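Local coordinates for protein shikimate 5-dehydrogenase (Thermus thermophilus, PDB 2D5C) that catalyses the reversible NADPH-dependent reduction of 3-dehydroshikimate to shikimate, the fourth step of chorismate biosynthesis, at residues A[117-123]-A[173-179]. Numbering follows the deposited sequence.
Sequences GPALVLG and RLLVNAT
A cis peptide bond between G117 and P118 leads into strand 119-122, and P118 O then accepts twice: from R173 N at 2.8 Å and, weakly, from L174 N at 3.3 Å. Beyond it, strands 119-122 and 174-177 run parallel, their axes 13° apart and 4.7 Å at closest approach. The register pairs A119 with L174, L120 with L175, V121 with V176 and L122 with N177, at CA-CA distances of 4.5-5.1 Å. Four further backbone hydrogen bonds follow: L120 N to L174 O (2.8 Å), V176 N to L120 O (2.9 Å), L122 N to V176 O (2.9 Å) and A178 N to L122 O (2.8 Å). A119, L174, V121 and V176 share one face, where helix 126-137 packs on A119, V121 and V176. On the other face, L175 (chi1 t, chi2 p) brings CD1 to 3.7 Å from L120 CD2 and 3.9 Å from L122 CG. At the C-terminal end, N177 OD1 accepts from T179 N (3.0 Å), forming an Asx turn, and from T179 OG1 (2.7 Å). G123, at phi/psi 106/123, has no room for a CB, which would fall 2.6 Å from A178 O. These are the central strands of a six-stranded parallel sheet with order 3-2-1-4-5-6; the first leads through NADP(+)-binding G123 into the glycine-rich turn before helix 126-137, the hallmark of a Rossmann fold.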
loop_
_atom_site.group_PDB
_atom_site.type_symbol
_atom_site.label_atom_id
_atom_site.label_comp_id
_atom_site.label_asym_id
_atom_site.label_seq_id
_atom_site.Cartn_x
_atom_site.Cartn_y
_atom_site.Cartn_z
ATOM N N GLY A 117 33.456 -6.769 -7.239
ATOM C CA GLY A 117 33.207 -7.981 -7.992
ATOM C C GLY A 117 34.508 -8.550 -8.511
ATOM O O GLY A 117 35.586 -8.062 -8.156
ATOM N N PRO A 118 34.455 -9.592 -9.350
ATOM C CA PRO A 118 33.229 -10.248 -9.819
ATOM C C PRO A 118 32.493 -10.882 -8.646
ATOM O O PRO A 118 33.117 -11.452 -7.752
ATOM C CB PRO A 118 33.753 -11.315 -10.779
ATOM C CG PRO A 118 35.052 -10.759 -11.247
ATOM C CD PRO A 118 35.635 -10.186 -9.992
ATOM N N ALA A 119 31.169 -10.777 -8.660
ATOM C CA ALA A 119 30.333 -11.351 -7.609
ATOM C C ALA A 119 29.627 -12.555 -8.223
ATOM O O ALA A 119 28.921 -12.414 -9.217
ATOM C CB ALA A 119 29.307 -10.323 -7.151
ATOM N N LEU A 120 29.821 -13.738 -7.637
ATOM C CA LEU A 120 29.181 -14.953 -8.152
ATOM C C LEU A 120 28.020 -15.372 -7.261
ATOM O O LEU A 120 28.184 -15.600 -6.064
ATOM C CB LEU A 120 30.192 -16.103 -8.242
ATOM C CG LEU A 120 29.626 -17.500 -8.562
ATOM C CD1 LEU A 120 28.891 -17.509 -9.906
ATOM C CD2 LEU A 120 30.762 -18.504 -8.566
ATOM N N VAL A 121 26.840 -15.461 -7.858
ATOM C CA VAL A 121 25.642 -15.865 -7.146
ATOM C C VAL A 121 25.378 -17.333 -7.494
ATOM O O VAL A 121 25.252 -17.686 -8.666
ATOM C CB VAL A 121 24.433 -15.009 -7.572
ATOM C CG1 VAL A 121 23.186 -15.408 -6.749
ATOM C CG2 VAL A 121 24.764 -13.514 -7.378
ATOM N N LEU A 122 25.367 -18.185 -6.477
ATOM C CA LEU A 122 25.097 -19.594 -6.694
ATOM C C LEU A 122 23.603 -19.797 -6.487
ATOM O O LEU A 122 23.084 -19.514 -5.408
ATOM C CB LEU A 122 25.875 -20.450 -5.698
ATOM C CG LEU A 122 27.390 -20.237 -5.661
ATOM C CD1 LEU A 122 27.948 -21.218 -4.622
ATOM C CD2 LEU A 122 28.035 -20.460 -7.034
ATOM N N GLY A 123 22.921 -20.278 -7.525
ATOM C CA GLY A 123 21.492 -20.499 -7.424
ATOM C C GLY A 123 20.760 -19.421 -8.194
ATOM O O GLY A 123 20.960 -18.238 -7.930
ATOM N N ARG A 173 35.257 -12.506 -6.256
ATOM C CA ARG A 173 35.697 -11.766 -5.073
ATOM C C ARG A 173 34.594 -11.749 -4.031
ATOM O O ARG A 173 34.842 -11.517 -2.844
ATOM C CB ARG A 173 36.092 -10.333 -5.445
ATOM C CG ARG A 173 37.472 -10.259 -6.054
ATOM C CD ARG A 173 38.535 -10.658 -5.027
ATOM N NE ARG A 173 39.719 -11.239 -5.657
ATOM C CZ ARG A 173 39.891 -12.540 -5.879
ATOM N NH1 ARG A 173 38.960 -13.414 -5.519
ATOM N NH2 ARG A 173 40.997 -12.970 -6.473
ATOM N N LEU A 174 33.363 -11.979 -4.481
ATOM C CA LEU A 174 32.216 -12.033 -3.591
ATOM C C LEU A 174 31.436 -13.269 -4.019
ATOM O O LEU A 174 31.060 -13.397 -5.179
ATOM C CB LEU A 174 31.328 -10.803 -3.750
ATOM C CG LEU A 174 30.024 -10.841 -2.948
ATOM C CD1 LEU A 174 30.332 -10.986 -1.456
ATOM C CD2 LEU A 174 29.223 -9.584 -3.222
ATOM N N LEU A 175 31.204 -14.176 -3.085
ATOM C CA LEU A 175 30.479 -15.400 -3.392
ATOM C C LEU A 175 29.226 -15.430 -2.521
ATOM O O LEU A 175 29.311 -15.279 -1.304
ATOM C CB LEU A 175 31.389 -16.599 -3.080
ATOM C CG LEU A 175 30.920 -18.016 -3.367
ATOM C CD1 LEU A 175 30.561 -18.183 -4.840
ATOM C CD2 LEU A 175 32.051 -18.962 -2.965
ATOM N N VAL A 176 28.060 -15.621 -3.137
ATOM C CA VAL A 176 26.816 -15.649 -2.379
ATOM C C VAL A 176 26.074 -16.962 -2.579
ATOM O O VAL A 176 25.803 -17.354 -3.714
ATOM C CB VAL A 176 25.858 -14.493 -2.808
ATOM C CG1 VAL A 176 24.581 -14.538 -1.990
ATOM C CG2 VAL A 176 26.539 -13.148 -2.625
ATOM N N ASN A 177 25.776 -17.662 -1.494
ATOM C CA ASN A 177 25.014 -18.893 -1.662
ATOM C C ASN A 177 23.531 -18.581 -1.619
ATOM O O ASN A 177 23.008 -18.197 -0.575
ATOM C CB ASN A 177 25.312 -19.927 -0.577
ATOM C CG ASN A 177 24.401 -21.137 -0.691
ATOM O OD1 ASN A 177 24.156 -21.631 -1.797
ATOM N ND2 ASN A 177 23.904 -21.625 0.444
ATOM N N ALA A 178 22.874 -18.740 -2.768
ATOM C CA ALA A 178 21.442 -18.508 -2.887
ATOM C C ALA A 178 20.765 -19.826 -3.263
ATOM O O ALA A 178 19.675 -19.839 -3.839
ATOM C CB ALA A 178 21.161 -17.421 -3.951
ATOM N N THR A 179 21.424 -20.941 -2.951
ATOM C CA THR A 179 20.837 -22.251 -3.222
ATOM C C THR A 179 20.326 -22.714 -1.864
ATOM O O THR A 179 20.585 -22.073 -0.847
ATOM C CB THR A 179 21.875 -23.305 -3.693
ATOM O OG1 THR A 179 22.687 -23.712 -2.580
ATOM C CG2 THR A 179 22.761 -22.752 -4.797
#